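Local coordinates for extracellular solute-binding protein, family 1 (Bifidobacterium longum subsp. infantis, PDB 6FTH) that probably captures human milk oligosaccharides outside the cell and delivers them to an ABC transporter for uptake, at residues 160-164 with 165-169; 412-415 with 416-419; 265-268 with 269-273. One frame throughout, in Å; residues are numbered along the deposited sequence.

Contact 1 of 3, residues 160-164 with 165-169; sequences TWLDK and LGLQV
L167 N points almost straight at L162 O, 2.9 Å away with an angle of 175° at the hydrogen, and so ties the first extended residue of the loop back to the last turn of the helix. The next bond in is shorter in sequence: G166 N reaches D163 O at 3.2 Å, standing above the plane of that carbonyl. Together the two bonds form a Schellman motif, and G166, with its positive phi of 69°, is the residue at which the chain leaves the helical path. L165 N still makes an ordinary helical bond to W161 O, with a weak second one to L162 O. A water extends the cap on the outside, donating hydrogen bonds to D163 OD1 and to L167 O, the latter at 2.7 Å. D163 OD1 also meets K159 NZ in a salt bridge, which probably steadies the carboxylate.

L162 carries the apolar half of the contact. Its two methyl groups divide the loop between them: CD2 lies 3.9 Å from L167 CB, where the two side chains cross at about a right angle, while CD1 meets V169 CG2 at 3.8 Å. With CG anti to its own carbonyl carbon (chi1 -67°), L162 spreads this fork beneath the departing chain. An alanine here would lose both methyls and is likely to leave L167 and V169 without their apolar partner. From the next helix, 173-185, V179 and F183 pack on L162, and A182 touches both L165 and L167. W161 sets its ring edge-to-face with F183, so that the capped end of helix 159-165 is fastened against helix 173-185.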
ATOM      1  N   THR A 160      21.054  10.941 -14.129  1.00 15.48           N
ATOM      2  CA  THR A 160      21.635  11.651 -15.268  1.00 14.88           C
ATOM      3  C   THR A 160      22.057  13.053 -14.854  1.00 15.73           C
ATOM      4  O   THR A 160      23.140  13.521 -15.214  1.00 16.24           O
ATOM      5  CB  THR A 160      20.622  11.712 -16.405  1.00 17.54           C
ATOM      6  OG1 THR A 160      20.353  10.381 -16.858  1.00 18.52           O
ATOM      7  CG2 THR A 160      21.144  12.561 -17.580  1.00 19.88           C
ATOM      8  N   TRP A 161      21.229  13.720 -14.055  1.00 15.36           N
ATOM      9  CA  TRP A 161      21.588  15.047 -13.559  1.00 15.70           C
ATOM     10  C   TRP A 161      22.785  14.990 -12.616  1.00 16.75           C
ATOM     11  O   TRP A 161      23.694  15.827 -12.698  1.00 15.95           O
ATOM     12  CB  TRP A 161      20.399  15.666 -12.847  1.00 13.28           C
ATOM     13  CG  TRP A 161      19.234  16.080 -13.682  1.00 13.79           C
ATOM     14  CD1 TRP A 161      19.059  15.909 -15.040  1.00 14.80           C
ATOM     15  CD2 TRP A 161      18.077  16.785 -13.223  1.00 14.92           C
ATOM     16  NE1 TRP A 161      17.868  16.452 -15.424  1.00 16.41           N
ATOM     17  CE2 TRP A 161      17.239  16.997 -14.339  1.00 16.37           C
ATOM     18  CE3 TRP A 161      17.666  17.246 -11.973  1.00 14.29           C
ATOM     19  CZ2 TRP A 161      16.017  17.648 -14.243  1.00 16.61           C
ATOM     20  CZ3 TRP A 161      16.455  17.900 -11.868  1.00 15.69           C
ATOM     21  CH2 TRP A 161      15.637  18.097 -12.998  1.00 14.64           C
ATOM     22  N   LEU A 162      22.798  14.033 -11.680  1.00 14.07           N
ATOM     23  CA  LEU A 162      23.946  13.905 -10.799  1.00 14.57           C
ATOM     24  C   LEU A 162      25.218  13.745 -11.615  1.00 16.21           C
ATOM     25  O   LEU A 162      26.235  14.385 -11.335  1.00 16.32           O
ATOM     26  CB  LEU A 162      23.793  12.692  -9.881  1.00 16.11           C
ATOM     27  CG  LEU A 162      22.663  12.766  -8.830  1.00 15.51           C
ATOM     28  CD1 LEU A 162      22.605  11.420  -8.121  1.00 14.75           C
ATOM     29  CD2 LEU A 162      22.846  13.881  -7.836  1.00 16.28           C
ATOM     30  N   ASP A 163      25.165  12.887 -12.633  1.00 17.11           N
ATOM     31  CA  ASP A 163      26.346  12.578 -13.436  1.00 16.60           C
ATOM     32  C   ASP A 163      26.820  13.801 -14.211  1.00 17.40           C
ATOM     33  O   ASP A 163      28.022  14.100 -14.245  1.00 19.32           O
ATOM     34  CB  ASP A 163      26.017  11.452 -14.414  1.00 19.38           C
ATOM     35  CG  ASP A 163      25.934  10.080 -13.742  1.00 18.91           C
ATOM     36  OD1 ASP A 163      26.301   9.948 -12.564  1.00 21.90           O
ATOM     37  OD2 ASP A 163      25.500   9.135 -14.433  1.00 23.29           O
ATOM     38  N   LYS A 164      25.884  14.512 -14.839  1.00 17.72           N
ATOM     39  CA  LYS A 164      26.214  15.705 -15.621  1.00 17.72           C
ATOM     40  C   LYS A 164      26.837  16.795 -14.766  1.00 23.00           C
ATOM     41  O   LYS A 164      27.696  17.547 -15.246  1.00 20.56           O
ATOM     42  CB  LYS A 164      24.955  16.236 -16.309  1.00 22.19           C
ATOM     43  CG  LYS A 164      24.577  15.412 -17.553  1.00 30.79           C
ATOM     44  CD  LYS A 164      23.401  15.991 -18.332  1.00 30.92           C
ATOM     45  CE  LYS A 164      23.150  15.165 -19.596  1.00 31.90           C
ATOM     46  NZ  LYS A 164      21.982  15.652 -20.361  1.00 40.90           N
ATOM     47  N   LEU A 165      26.431  16.900 -13.505  1.00 18.00           N
ATOM     48  CA  LEU A 165      26.932  17.945 -12.620  1.00 17.30           C
ATOM     49  C   LEU A 165      28.116  17.504 -11.784  1.00 16.91           C
ATOM     50  O   LEU A 165      28.672  18.318 -11.042  1.00 20.90           O
ATOM     51  CB  LEU A 165      25.808  18.429 -11.696  1.00 18.61           C
ATOM     52  CG  LEU A 165      24.591  19.024 -12.397  1.00 20.08           C
ATOM     53  CD1 LEU A 165      23.583  19.501 -11.352  1.00 19.13           C
ATOM     54  CD2 LEU A 165      25.020  20.167 -13.322  1.00 21.26           C
ATOM     55  N   GLY A 166      28.525  16.247 -11.882  1.00 16.08           N
ATOM     56  CA  GLY A 166      29.639  15.770 -11.088  1.00 14.91           C
ATOM     57  C   GLY A 166      29.320  15.680  -9.607  1.00 14.96           C
ATOM     58  O   GLY A 166      30.146  16.059  -8.765  1.00 17.31           O
ATOM     59  N   LEU A 167      28.138  15.168  -9.282  1.00 17.53           N
ATOM     60  CA  LEU A 167      27.664  14.966  -7.923  1.00 16.21           C
ATOM     61  C   LEU A 167      27.520  13.479  -7.626  1.00 17.93           C
ATOM     62  O   LEU A 167      27.160  12.687  -8.497  1.00 18.85           O
ATOM     63  CB  LEU A 167      26.303  15.614  -7.748  1.00 16.61           C
ATOM     64  CG  LEU A 167      26.273  17.123  -7.976  1.00 18.44           C
ATOM     65  CD1 LEU A 167      24.843  17.575  -8.148  1.00 18.69           C
ATOM     66  CD2 LEU A 167      26.919  17.843  -6.839  1.00 19.55           C
ATOM     67  N   GLN A 168      27.801  13.113  -6.381  1.00 17.07           N
ATOM     68  CA  GLN A 168      27.531  11.768  -5.903  1.00 15.93           C
ATOM     69  C   GLN A 168      26.110  11.690  -5.356  1.00 16.23           C
ATOM     70  O   GLN A 168      25.495  12.695  -5.008  1.00 15.49           O
ATOM     71  CB  GLN A 168      28.523  11.401  -4.807  1.00 18.67           C
ATOM     72  CG  GLN A 168      29.960  11.305  -5.320  1.00 22.96           C
ATOM     73  CD  GLN A 168      30.927  10.814  -4.262  1.00 32.34           C
ATOM     74  OE1 GLN A 168      30.523  10.405  -3.174  1.00 30.05           O
ATOM     75  NE2 GLN A 168      32.213  10.860  -4.576  1.00 32.44           N
ATOM     76  N   VAL A 169      25.597  10.470  -5.284  1.00 14.95           N
ATOM     77  CA  VAL A 169      24.305  10.255  -4.616  1.00 16.35           C
ATOM     78  C   VAL A 169      24.408  10.755  -3.177  1.00 13.71           C
ATOM     79  O   VAL A 169      25.367  10.399  -2.463  1.00 15.29           O
ATOM     80  CB  VAL A 169      23.935   8.766  -4.659  1.00 14.06           C
ATOM     81  CG1 VAL A 169      22.771   8.484  -3.710  1.00 18.26           C
ATOM     82  CG2 VAL A 169      23.568   8.383  -6.064  1.00 17.26           C
TER
HETATM   83  O   HOH W   1      26.671  10.255  -9.574  1.00 30.27           O

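Contact 2 of 3, residues 412-415 with 416-419; sequences WIPD and GVTI
V417 stands with CG1 anti to its own backbone N (chi1 165°), a setting that lets its two methyl groups meet different residues on the near side of the turn. CG1 comes to 4.0 Å from I413 CG2, the side chains crossing at about a right angle, and CG2 comes to 3.8 Å from P414 CD on the proline ring. I413 plays the matching part: its own CG2 is anti to the backbone N, while CG1 lies beside that N (chi1 -53°), and the CG2 methyl is shared between V417 and I419, whose CD1 ends 4.2 Å from it. A small apolar cluster of four residues thus bridges the turn.

The backbone holds the two arms together. Residues P414 to V417 make a type I beta turn, closed by V417 N donating to P414 O at 3.0 Å with an angle of 161° at the hydrogen; the donor sits above the carbonyl plane. A water lies within hydrogen-bonding distance of P414 O and V417 O, although it has further acceptors around it. D415 and G416 occupy the two corners at the surface, and the D415 carboxylate turns outward to a salt bridge from OD1 to K123 NZ. At the first position of the turn, P414 CG rests 3.6 Å above one face of the W412 ring, displaced toward its rim.

This turn leads into strand 418-420, which runs parallel to strand 385-388; T418 pairs its backbone with R384 and Y386, and I419 packs on V388. E363 and L371 of helix 363-371 meet V417 and I419, respectively, whereas W412 stacks with F119 and also touches Q118 and E122 of helix 114-122.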
ATOM      1  N   TRP A 412      -3.983 -16.391  -4.515  1.00 10.94           N
ATOM      2  CA  TRP A 412      -2.602 -16.275  -4.086  1.00 10.09           C
ATOM      3  C   TRP A 412      -1.668 -16.826  -5.147  1.00 12.24           C
ATOM      4  O   TRP A 412      -2.001 -17.811  -5.819  1.00 13.11           O
ATOM      5  CB  TRP A 412      -2.329 -16.942  -2.728  1.00 12.62           C
ATOM      6  CG  TRP A 412      -2.359 -18.452  -2.700  1.00 13.33           C
ATOM      7  CD1 TRP A 412      -3.423 -19.266  -2.967  1.00 12.29           C
ATOM      8  CD2 TRP A 412      -1.273 -19.316  -2.327  1.00 13.59           C
ATOM      9  NE1 TRP A 412      -3.053 -20.588  -2.815  1.00 13.49           N
ATOM     10  CE2 TRP A 412      -1.742 -20.635  -2.416  1.00 14.23           C
ATOM     11  CE3 TRP A 412       0.051 -19.092  -1.926  1.00 14.89           C
ATOM     12  CZ2 TRP A 412      -0.947 -21.726  -2.099  1.00 16.11           C
ATOM     13  CZ3 TRP A 412       0.848 -20.177  -1.632  1.00 15.96           C
ATOM     14  CH2 TRP A 412       0.341 -21.479  -1.719  1.00 15.57           C
ATOM     15  N   ILE A 413      -0.519 -16.177  -5.287  1.00 10.94           N
ATOM     16  CA  ILE A 413       0.548 -16.621  -6.190  1.00 11.91           C
ATOM     17  C   ILE A 413       1.599 -17.312  -5.340  1.00 13.00           C
ATOM     18  O   ILE A 413       2.343 -16.628  -4.601  1.00 12.46           O
ATOM     19  CB  ILE A 413       1.153 -15.460  -6.996  1.00 11.41           C
ATOM     20  CG1 ILE A 413       0.089 -14.642  -7.748  1.00 11.05           C
ATOM     21  CG2 ILE A 413       2.203 -16.000  -7.970  1.00 14.68           C
ATOM     22  CD1 ILE A 413      -0.740 -15.400  -8.753  1.00 13.14           C
ATOM     23  N   PRO A 414       1.707 -18.649  -5.377  1.00 11.40           N
ATOM     24  CA  PRO A 414       2.716 -19.347  -4.562  1.00 11.73           C
ATOM     25  C   PRO A 414       4.129 -19.014  -5.020  1.00 12.46           C
ATOM     26  O   PRO A 414       4.380 -18.724  -6.193  1.00 11.54           O
ATOM     27  CB  PRO A 414       2.404 -20.831  -4.805  1.00 14.85           C
ATOM     28  CG  PRO A 414       0.975 -20.870  -5.300  1.00 13.74           C
ATOM     29  CD  PRO A 414       0.842 -19.600  -6.105  1.00 14.51           C
ATOM     30  N   ASP A 415       5.081 -19.101  -4.079  1.00 13.42           N
ATOM     31  CA  ASP A 415       6.480 -18.821  -4.414  1.00 12.19           C
ATOM     32  C   ASP A 415       7.051 -19.790  -5.463  1.00 11.11           C
ATOM     33  O   ASP A 415       7.999 -19.430  -6.190  1.00 12.20           O
ATOM     34  CB  ASP A 415       7.337 -18.883  -3.161  1.00 11.80           C
ATOM     35  CG  ASP A 415       7.175 -17.693  -2.249  1.00 14.15           C
ATOM     36  OD1 ASP A 415       6.328 -16.784  -2.502  1.00 14.11           O
ATOM     37  OD2 ASP A 415       7.905 -17.661  -1.222  1.00 15.14           O
ATOM     38  N   GLY A 416       6.490 -21.002  -5.567  1.00 12.56           N
ATOM     39  CA  GLY A 416       6.928 -21.954  -6.588  1.00 13.45           C
ATOM     40  C   GLY A 416       6.506 -21.612  -8.014  1.00 15.50           C
ATOM     41  O   GLY A 416       6.987 -22.259  -8.955  1.00 15.04           O
ATOM     42  N   VAL A 417       5.659 -20.610  -8.193  1.00 12.69           N
ATOM     43  CA  VAL A 417       5.224 -20.150  -9.506  1.00 13.63           C
ATOM     44  C   VAL A 417       6.172 -19.067  -9.983  1.00 15.46           C
ATOM     45  O   VAL A 417       6.557 -18.181  -9.211  1.00 13.55           O
ATOM     46  CB  VAL A 417       3.789 -19.597  -9.406  1.00 12.84           C
ATOM     47  CG1 VAL A 417       3.407 -18.750 -10.655  1.00 12.85           C
ATOM     48  CG2 VAL A 417       2.822 -20.742  -9.197  1.00 13.22           C
ATOM     49  N   THR A 418       6.556 -19.139 -11.257  1.00 14.22           N
ATOM     50  CA  THR A 418       7.357 -18.115 -11.914  1.00 13.06           C
ATOM     51  C   THR A 418       6.519 -17.479 -13.009  1.00 13.83           C
ATOM     52  O   THR A 418       5.868 -18.189 -13.786  1.00 14.71           O
ATOM     53  CB  THR A 418       8.620 -18.710 -12.525  1.00 18.26           C
ATOM     54  OG1 THR A 418       9.452 -19.192 -11.458  1.00 17.69           O
ATOM     55  CG2 THR A 418       9.377 -17.644 -13.321  1.00 17.68           C
ATOM     56  N   ILE A 419       6.531 -16.153 -13.053  1.00 14.00           N
ATOM     57  CA  ILE A 419       5.819 -15.396 -14.073  1.00 13.47           C
ATOM     58  C   ILE A 419       6.844 -14.579 -14.819  1.00 15.27           C
ATOM     59  O   ILE A 419       7.609 -13.823 -14.210  1.00 14.66           O
ATOM     60  CB  ILE A 419       4.762 -14.469 -13.463  1.00 13.78           C
ATOM     61  CG1 ILE A 419       3.723 -15.292 -12.689  1.00 16.70           C
ATOM     62  CG2 ILE A 419       4.098 -13.629 -14.574  1.00 16.08           C
ATOM     63  CD1 ILE A 419       2.771 -14.461 -11.821  1.00 19.70           C
TER
HETATM   64  O   HOH W   2       5.993 -16.377  -7.148  1.00 12.98           O

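Contact 3 of 3, residues 265-268 with 269-273; sequences GLIP and ADWAT
P268 O accepts a hydrogen bond from W271 N across a type I beta turn, the pair being 3.0 Å apart and the donor lying above the carbonyl plane. The same oxygen also borders the indole: it sits in the ring plane at the edge, 3.3 Å from W271 CD1. W271 is brought there by a chi1 of 71°, which places CG between its backbone N and carbonyl carbon and brings the CD1 edge of the ring up to P268 O while the rest of the indole leads away from the proline. A272 CB then lies 3.7 Å above the centre of one indole face, so the residue that follows covers the ring.

The apolar part is slighter. I267 CG2 approaches W271 CB at 4.1 Å, with the two side chains crossing obliquely. Separately, P268 CB meets a carboxylate oxygen, D270 OD1, at 3.7 Å. A269 and D270 form the exposed corners of the turn. T273 N binds D270 O at 3.1 Å, which closes a second bend of the same span, overlapping the first at D270 and W271.

What places these residues lies further out. G265, with positive phi, is the C-prime residue of a Schellman motif ending helix 249-263, and its carbonyl oxygen accepts a hydrogen bond from K184 NZ of helix 173-185. W271 NE1 is satisfied by S483 OG of helix 457-484. Below the turn, I262 of helix 249-263 packs on both I267 and W271; strand 197-199 supplies M199 against I267 and I197 against P268, which seats the link to helix 276-284 between these elements.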
ATOM      1  N   GLY A 265      13.438  27.587  -2.136  1.00 17.18           N
ATOM      2  CA  GLY A 265      12.963  27.346  -3.475  1.00 18.47           C
ATOM      3  C   GLY A 265      13.316  25.987  -4.024  1.00 19.28           C
ATOM      4  O   GLY A 265      13.350  25.811  -5.250  1.00 21.04           O
ATOM      5  N   LEU A 266      13.586  25.005  -3.158  1.00 17.43           N
ATOM      6  CA  LEU A 266      13.976  23.679  -3.619  1.00 15.54           C
ATOM      7  C   LEU A 266      12.809  22.710  -3.737  1.00 17.65           C
ATOM      8  O   LEU A 266      12.977  21.624  -4.308  1.00 15.90           O
ATOM      9  CB  LEU A 266      15.044  23.117  -2.699  1.00 14.25           C
ATOM     10  CG  LEU A 266      16.249  24.046  -2.476  1.00 15.00           C
ATOM     11  CD1 LEU A 266      17.220  23.530  -1.442  1.00 16.88           C
ATOM     12  CD2 LEU A 266      17.003  24.300  -3.787  1.00 16.89           C
ATOM     13  N   ILE A 267      11.649  23.082  -3.212  1.00 15.12           N
ATOM     14  CA  ILE A 267      10.380  22.381  -3.346  1.00 16.49           C
ATOM     15  C   ILE A 267       9.355  23.423  -3.786  1.00 16.19           C
ATOM     16  O   ILE A 267       9.450  24.570  -3.337  1.00 17.70           O
ATOM     17  CB  ILE A 267       9.996  21.747  -1.996  1.00 14.88           C
ATOM     18  CG1 ILE A 267      10.969  20.610  -1.682  1.00 16.22           C
ATOM     19  CG2 ILE A 267       8.545  21.309  -1.999  1.00 16.33           C
ATOM     20  CD1 ILE A 267      10.820  19.972  -0.297  1.00 15.35           C
ATOM     21  N   PRO A 268       8.360  23.091  -4.623  1.00 16.73           N
ATOM     22  CA  PRO A 268       7.419  24.133  -5.079  1.00 16.80           C
ATOM     23  C   PRO A 268       6.695  24.790  -3.916  1.00 21.80           C
ATOM     24  O   PRO A 268       6.235  24.123  -2.984  1.00 16.82           O
ATOM     25  CB  PRO A 268       6.455  23.368  -5.986  1.00 17.79           C
ATOM     26  CG  PRO A 268       7.286  22.215  -6.513  1.00 18.63           C
ATOM     27  CD  PRO A 268       8.125  21.814  -5.321  1.00 16.79           C
ATOM     28  N   ALA A 269       6.596  26.123  -3.983  1.00 21.54           N
ATOM     29  CA  ALA A 269       5.958  26.880  -2.912  1.00 21.87           C
ATOM     30  C   ALA A 269       4.501  26.477  -2.714  1.00 19.31           C
ATOM     31  O   ALA A 269       3.988  26.574  -1.598  1.00 19.92           O
ATOM     32  CB  ALA A 269       6.053  28.379  -3.209  1.00 24.53           C
ATOM     33  N   ASP A 270       3.820  26.010  -3.764  1.00 20.12           N
ATOM     34  CA  ASP A 270       2.422  25.603  -3.658  1.00 19.33           C
ATOM     35  C   ASP A 270       2.255  24.096  -3.492  1.00 19.39           C
ATOM     36  O   ASP A 270       1.191  23.552  -3.804  1.00 20.52           O
ATOM     37  CB  ASP A 270       1.619  26.127  -4.854  1.00 20.60           C
ATOM     38  CG  ASP A 270       2.077  25.566  -6.172  1.00 25.93           C
ATOM     39  OD1 ASP A 270       3.204  25.050  -6.250  1.00 25.31           O
ATOM     40  OD2 ASP A 270       1.301  25.667  -7.158  1.00 28.51           O
ATOM     41  N   TRP A 271       3.284  23.413  -2.981  1.00 18.15           N
ATOM     42  CA  TRP A 271       3.211  21.957  -2.828  1.00 18.64           C
ATOM     43  C   TRP A 271       1.980  21.538  -2.030  1.00 14.07           C
ATOM     44  O   TRP A 271       1.405  20.475  -2.282  1.00 17.10           O
ATOM     45  CB  TRP A 271       4.472  21.444  -2.105  1.00 17.40           C
ATOM     46  CG  TRP A 271       4.452  21.844  -0.682  1.00 16.60           C
ATOM     47  CD1 TRP A 271       4.825  23.045  -0.170  1.00 17.92           C
ATOM     48  CD2 TRP A 271       3.964  21.068   0.425  1.00 16.55           C
ATOM     49  NE1 TRP A 271       4.591  23.082   1.184  1.00 18.06           N
ATOM     50  CE2 TRP A 271       4.062  21.878   1.572  1.00 17.30           C
ATOM     51  CE3 TRP A 271       3.438  19.781   0.550  1.00 18.60           C
ATOM     52  CZ2 TRP A 271       3.665  21.430   2.835  1.00 19.10           C
ATOM     53  CZ3 TRP A 271       3.047  19.339   1.816  1.00 16.77           C
ATOM     54  CH2 TRP A 271       3.157  20.155   2.921  1.00 16.92           C
ATOM     55  N   ALA A 272       1.557  22.358  -1.066  1.00 16.00           N
ATOM     56  CA  ALA A 272       0.510  21.950  -0.137  1.00 17.70           C
ATOM     57  C   ALA A 272      -0.882  21.952  -0.748  1.00 19.95           C
ATOM     58  O   ALA A 272      -1.802  21.370  -0.154  1.00 20.16           O
ATOM     59  CB  ALA A 272       0.507  22.871   1.091  1.00 17.78           C
ATOM     60  N   THR A 273      -1.067  22.587  -1.906  1.00 19.93           N
ATOM     61  CA  THR A 273      -2.375  22.659  -2.540  1.00 20.48           C
ATOM     62  C   THR A 273      -2.444  21.937  -3.873  1.00 24.99           C
ATOM     63  O   THR A 273      -3.544  21.801  -4.425  1.00 25.50           O
ATOM     64  CB  THR A 273      -2.824  24.124  -2.721  1.00 22.36           C
ATOM     65  OG1 THR A 273      -1.811  24.884  -3.395  1.00 25.69           O
ATOM     66  CG2 THR A 273      -3.124  24.757  -1.369  1.00 23.14           C
TER

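All three contacts are local bends, each pairing buried apolar side chains with exposed residues at the bend. Contact 1 ends a helix, whereas contacts 2 and 3 are type I turns closed by a bond from a residue's N to a proline oxygen. Contacts 1 and 3 lie on the same side of the chain's centre, their nearest atoms about 9 Å apart, and both lean on helix 173-185; contact 2 is on the opposite side from contact 3 and leads into strand 418-420 of a separate three-stranded sheet. Aliphatic methyls dominate contacts 1 and 2, while in contact 3 an indole edge against a carbonyl is prominent.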